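Local coordinates for protein alpha-tubulin N-acetyltransferase (Danio rerio, PDB 4H6U) that probably transfers an acetyl group from acetyl coenzyme A to a lysine of alpha-tubulin, as a GNAT-family acetyltransferase, at residues Q129-D139 against K160-Y169. The protein carries 1 engineered substitution. Residues are numbered along the deposited sequence; the frame is centred on the assembly and turned at random.
Sequences QRHGYGSELFD and KFLSFLEKRY. With ACO (acetyl coenzyme *a), chain C.
Phosphate oxygen O8A of acetyl coenzyme A is gripped from both segments: Arg130 NH2 donates to it from one and Lys167 NZ, at 2.9 Å, from the other, so the 3'-phosphate bridges the two cationic side chains. Arg130 also lays a guanidinium face over the adenine. Residues 129-134 fit the Q/R-x-x-G-x-G/A pyrophosphate-binding loop of the GNAT fold; with Gly132 as N-cap of helix 133-145, the backbone N atoms of Arg130, Gly132, Gly134 and Ser135 donate to the pyrophosphate oxygens, and the Ser135 N to O1A bond is 2.9 Å long. A side chain at Gly134 would run into O6A of the cofactor. Across the cleft, Ser163 OG lies 3.0 Å from ribose O2B.

Deeper down, helical segments 133-139 and 160-168, their axes 74° apart, close through an aromatic cluster. Phe164 turns its edge onto a face of Phe138, and Phe138 in turn presents its own edge to the face of Tyr169. Phe122 meets Phe164 edge-to-face from strand 117-124. Tyr169 OH donates to Asp139 OD1 over 2.8 Å, arriving from above the carboxylate plane, 52° out of it. A leucine in place of Tyr169 would probably leave Asp139 without its phenol partner and Phe138 without an aromatic face. With CG anti to the backbone N (chi1 -163°), Phe138 is swung between the Phe164 and Tyr169 rings, its CZ reaching Leu165 CD2 at 3.9 Å.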
# COMPACT_ATOMS: atom_id res chain seq x y z
N GLN A 129 -5.76 19.82 9.88
CA GLN A 129 -7.06 19.19 10.09
C GLN A 129 -8.11 20.29 10.27
O GLN A 129 -7.78 21.41 10.63
CB GLN A 129 -7.01 18.27 11.32
CG GLN A 129 -6.51 16.86 11.03
CD GLN A 129 -5.93 16.13 12.26
OE1 GLN A 129 -6.38 16.35 13.39
NE2 GLN A 129 -4.94 15.26 12.05
N ARG A 130 -9.37 19.98 9.98
CA ARG A 130 -10.48 20.92 10.17
C ARG A 130 -10.37 22.14 9.26
O ARG A 130 -10.80 23.24 9.63
CB ARG A 130 -10.56 21.36 11.63
CG ARG A 130 -11.26 20.34 12.52
CD ARG A 130 -11.75 20.97 13.81
NE ARG A 130 -12.99 20.35 14.27
CZ ARG A 130 -13.30 20.07 15.54
NH1 ARG A 130 -12.48 20.36 16.54
NH2 ARG A 130 -14.46 19.51 15.82
N HIS A 131 -9.76 21.96 8.09
CA HIS A 131 -9.69 23.00 7.08
C HIS A 131 -10.43 22.56 5.80
O HIS A 131 -10.41 23.24 4.79
CB HIS A 131 -8.24 23.32 6.74
CG HIS A 131 -7.52 24.08 7.81
ND1 HIS A 131 -7.31 23.57 9.07
CD2 HIS A 131 -6.98 25.32 7.80
CE1 HIS A 131 -6.64 24.46 9.79
NE2 HIS A 131 -6.44 25.53 9.05
N GLY A 132 -11.02 21.37 5.82
CA GLY A 132 -11.82 20.88 4.72
C GLY A 132 -11.09 19.87 3.85
O GLY A 132 -11.67 19.35 2.89
N TYR A 133 -9.83 19.59 4.19
CA TYR A 133 -8.96 18.71 3.38
C TYR A 133 -9.45 17.26 3.40
O TYR A 133 -9.55 16.63 2.35
CB TYR A 133 -7.50 18.82 3.87
CG TYR A 133 -6.83 20.10 3.46
CD1 TYR A 133 -6.78 20.48 2.14
CD2 TYR A 133 -6.28 20.96 4.40
CE1 TYR A 133 -6.17 21.65 1.76
CE2 TYR A 133 -5.69 22.15 4.02
CZ TYR A 133 -5.65 22.48 2.70
OH TYR A 133 -5.06 23.65 2.28
N GLY A 134 -9.81 16.75 4.57
CA GLY A 134 -10.35 15.39 4.67
C GLY A 134 -11.58 15.23 3.76
O GLY A 134 -11.67 14.30 2.95
N SER A 135 -12.52 16.16 3.90
CA SER A 135 -13.71 16.22 3.03
C SER A 135 -13.34 16.21 1.55
O SER A 135 -13.99 15.53 0.76
CB SER A 135 -14.52 17.49 3.33
OG SER A 135 -14.98 17.52 4.66
N GLU A 136 -12.33 16.99 1.15
CA GLU A 136 -11.94 17.02 -0.26
C GLU A 136 -11.46 15.62 -0.70
O GLU A 136 -11.87 15.15 -1.74
CB GLU A 136 -10.89 18.10 -0.55
CG GLU A 136 -10.72 18.34 -2.04
CD GLU A 136 -9.77 19.47 -2.40
OE1 GLU A 136 -8.99 19.94 -1.54
OE2 GLU A 136 -9.75 19.84 -3.59
N LEU A 137 -10.61 14.96 0.07
CA LEU A 137 -10.15 13.61 -0.29
C LEU A 137 -11.26 12.58 -0.35
O LEU A 137 -11.32 11.77 -1.28
CB LEU A 137 -9.13 13.09 0.71
CG LEU A 137 -7.70 13.07 0.21
CD1 LEU A 137 -6.83 12.35 1.21
CD2 LEU A 137 -7.60 12.41 -1.17
N PHE A 138 -12.07 12.56 0.70
CA PHE A 138 -13.13 11.59 0.82
C PHE A 138 -14.10 11.80 -0.36
O PHE A 138 -14.42 10.87 -1.09
CB PHE A 138 -13.82 11.74 2.19
CG PHE A 138 -14.65 10.56 2.61
CD1 PHE A 138 -14.07 9.34 2.92
CD2 PHE A 138 -16.02 10.69 2.73
CE1 PHE A 138 -14.86 8.24 3.32
CE2 PHE A 138 -16.83 9.61 3.14
CZ PHE A 138 -16.23 8.37 3.44
N ASP A 139 -14.51 13.03 -0.60
CA ASP A 139 -15.38 13.31 -1.74
C ASP A 139 -14.77 12.86 -3.08
O ASP A 139 -15.45 12.25 -3.89
CB ASP A 139 -15.73 14.81 -1.82
CG ASP A 139 -16.74 15.24 -0.76
OD1 ASP A 139 -17.31 14.37 -0.06
OD2 ASP A 139 -17.00 16.47 -0.65
N LYS A 160 -11.87 10.80 15.72
CA LYS A 160 -12.00 11.94 14.82
C LYS A 160 -12.63 11.53 13.49
O LYS A 160 -13.31 12.32 12.85
CB LYS A 160 -10.65 12.63 14.59
CG LYS A 160 -10.11 13.33 15.81
CD LYS A 160 -8.85 14.10 15.49
CE LYS A 160 -8.19 14.67 16.74
NZ LYS A 160 -7.17 13.70 17.29
N PHE A 161 -12.36 10.32 13.02
CA PHE A 161 -12.93 9.89 11.75
C PHE A 161 -14.44 9.59 11.92
O PHE A 161 -15.25 9.89 11.04
CB PHE A 161 -12.17 8.67 11.22
CG PHE A 161 -12.57 8.24 9.82
CD1 PHE A 161 -13.27 9.08 8.98
CD2 PHE A 161 -12.24 6.97 9.36
CE1 PHE A 161 -13.63 8.69 7.72
CE2 PHE A 161 -12.61 6.55 8.09
CZ PHE A 161 -13.31 7.42 7.26
N LEU A 162 -14.81 9.04 13.08
CA LEU A 162 -16.20 8.75 13.36
C LEU A 162 -16.98 10.06 13.38
O LEU A 162 -18.03 10.17 12.76
CB LEU A 162 -16.35 7.98 14.69
CG LEU A 162 -15.99 6.50 14.62
CD1 LEU A 162 -15.99 5.86 15.99
CD2 LEU A 162 -16.95 5.78 13.72
N SER A 163 -16.44 11.02 14.12
CA SER A 163 -16.97 12.37 14.20
C SER A 163 -17.19 12.95 12.80
O SER A 163 -18.26 13.53 12.50
CB SER A 163 -16.00 13.26 14.99
OG SER A 163 -16.45 14.59 15.07
N PHE A 164 -16.16 12.77 11.96
CA PHE A 164 -16.16 13.24 10.58
C PHE A 164 -17.35 12.64 9.83
O PHE A 164 -18.19 13.39 9.27
CB PHE A 164 -14.80 12.84 9.96
CG PHE A 164 -14.70 13.02 8.46
CD1 PHE A 164 -14.96 11.96 7.61
CD2 PHE A 164 -14.26 14.23 7.91
CE1 PHE A 164 -14.85 12.08 6.24
CE2 PHE A 164 -14.15 14.40 6.53
CZ PHE A 164 -14.44 13.31 5.67
N LEU A 165 -17.48 11.30 9.91
CA LEU A 165 -18.60 10.57 9.29
C LEU A 165 -19.98 10.97 9.82
O LEU A 165 -20.92 11.21 9.05
CB LEU A 165 -18.38 9.05 9.49
CG LEU A 165 -17.15 8.52 8.74
CD1 LEU A 165 -16.80 7.10 9.14
CD2 LEU A 165 -17.37 8.61 7.21
N GLU A 166 -20.07 11.14 11.12
CA GLU A 166 -21.35 11.48 11.74
C GLU A 166 -21.79 12.92 11.39
O GLU A 166 -22.95 13.15 11.06
CB GLU A 166 -21.27 11.26 13.27
CG GLU A 166 -20.78 9.81 13.67
CD GLU A 166 -20.43 9.63 15.16
OE1 GLU A 166 -19.94 10.58 15.80
OE2 GLU A 166 -20.64 8.52 15.69
N LYS A 167 -20.85 13.87 11.46
CA LYS A 167 -21.14 15.30 11.27
C LYS A 167 -21.21 15.73 9.80
O LYS A 167 -22.06 16.52 9.44
CB LYS A 167 -20.10 16.13 12.01
CG LYS A 167 -20.21 15.95 13.49
CD LYS A 167 -19.08 16.57 14.29
CE LYS A 167 -19.41 17.96 14.74
NZ LYS A 167 -18.48 18.37 15.82
N ARG A 168 -20.36 15.17 8.94
CA ARG A 168 -20.31 15.63 7.55
C ARG A 168 -21.08 14.75 6.55
O ARG A 168 -21.50 15.24 5.49
CB ARG A 168 -18.85 15.80 7.12
CG ARG A 168 -18.10 16.86 7.94
CD ARG A 168 -18.43 18.30 7.44
NE ARG A 168 -17.87 19.30 8.34
CZ ARG A 168 -16.93 20.19 8.03
NH1 ARG A 168 -16.41 20.23 6.80
NH2 ARG A 168 -16.49 21.04 8.97
N TYR A 169 -21.29 13.47 6.89
CA TYR A 169 -21.98 12.52 5.99
C TYR A 169 -23.26 11.91 6.59
O TYR A 169 -23.85 11.01 6.00
CB TYR A 169 -20.98 11.45 5.47
CG TYR A 169 -19.86 12.12 4.69
CD1 TYR A 169 -19.93 12.28 3.32
CD2 TYR A 169 -18.78 12.67 5.35
CE1 TYR A 169 -18.94 12.94 2.63
CE2 TYR A 169 -17.79 13.32 4.67
CZ TYR A 169 -17.87 13.46 3.31
OH TYR A 169 -16.86 14.13 2.66
N1A ACO C . -12.02 16.44 16.96
C2A ACO C . -13.25 16.03 16.50
N3A ACO C . -13.64 15.94 15.24
C4A ACO C . -12.69 16.35 14.30
C5A ACO C . -11.40 16.82 14.64
C6A ACO C . -11.10 16.85 16.04
N6A ACO C . -9.92 17.26 16.56
N7A ACO C . -10.71 17.15 13.43
C8A ACO C . -11.60 16.90 12.40
N9A ACO C . -12.81 16.42 12.93
C1B ACO C . -14.05 16.01 12.30
C2B ACO C . -15.26 16.78 12.81
O2B ACO C . -16.46 16.13 12.51
C3B ACO C . -15.12 18.04 11.86
O3B ACO C . -16.22 18.72 11.72
P3B ACO C . -16.35 20.16 12.86
O7A ACO C . -17.67 20.63 12.32
O8A ACO C . -16.37 19.42 14.17
O9A ACO C . -15.12 20.95 12.54
C4B ACO C . -14.72 17.39 10.56
O4B ACO C . -13.95 16.20 10.91
C5B ACO C . -13.93 18.40 9.72
O5B ACO C . -14.02 18.18 8.37
P1A ACO C . -12.60 18.22 7.49
O1A ACO C . -13.04 17.98 6.09
O2A ACO C . -11.76 19.42 7.90
O3A ACO C . -11.80 16.85 7.99
P2A ACO C . -10.25 16.82 8.24
O4A ACO C . -9.43 17.22 7.06
O5A ACO C . -9.81 17.19 9.61
O6A ACO C . -9.94 15.02 8.14
CBP ACO C . -9.66 13.14 9.55
CCP ACO C . -10.64 14.15 8.95
CDP ACO C . -10.36 12.15 10.49
CEP ACO C . -8.92 12.38 8.40
CAP ACO C . -8.60 13.99 10.32
OAP ACO C . -9.13 14.75 11.39
C9P ACO C . -7.32 13.18 10.68
O9P ACO C . -6.53 12.94 9.80
N8P ACO C . -6.92 12.60 11.84
C7P ACO C . -7.47 12.56 13.11
C6P ACO C . -6.85 11.36 13.98
C5P ACO C . -6.55 9.99 13.26
O5P ACO C . -5.62 9.26 13.61
N4P ACO C . -7.40 9.58 12.18
C3P ACO C . -7.29 8.27 11.39
C2P ACO C . -8.62 7.60 10.83
S1P ACO C . -9.09 5.76 11.28
C ACO C . -8.80 4.80 9.78
O ACO C . -8.05 5.26 9.01
CH3 ACO C . -9.96 4.00 9.24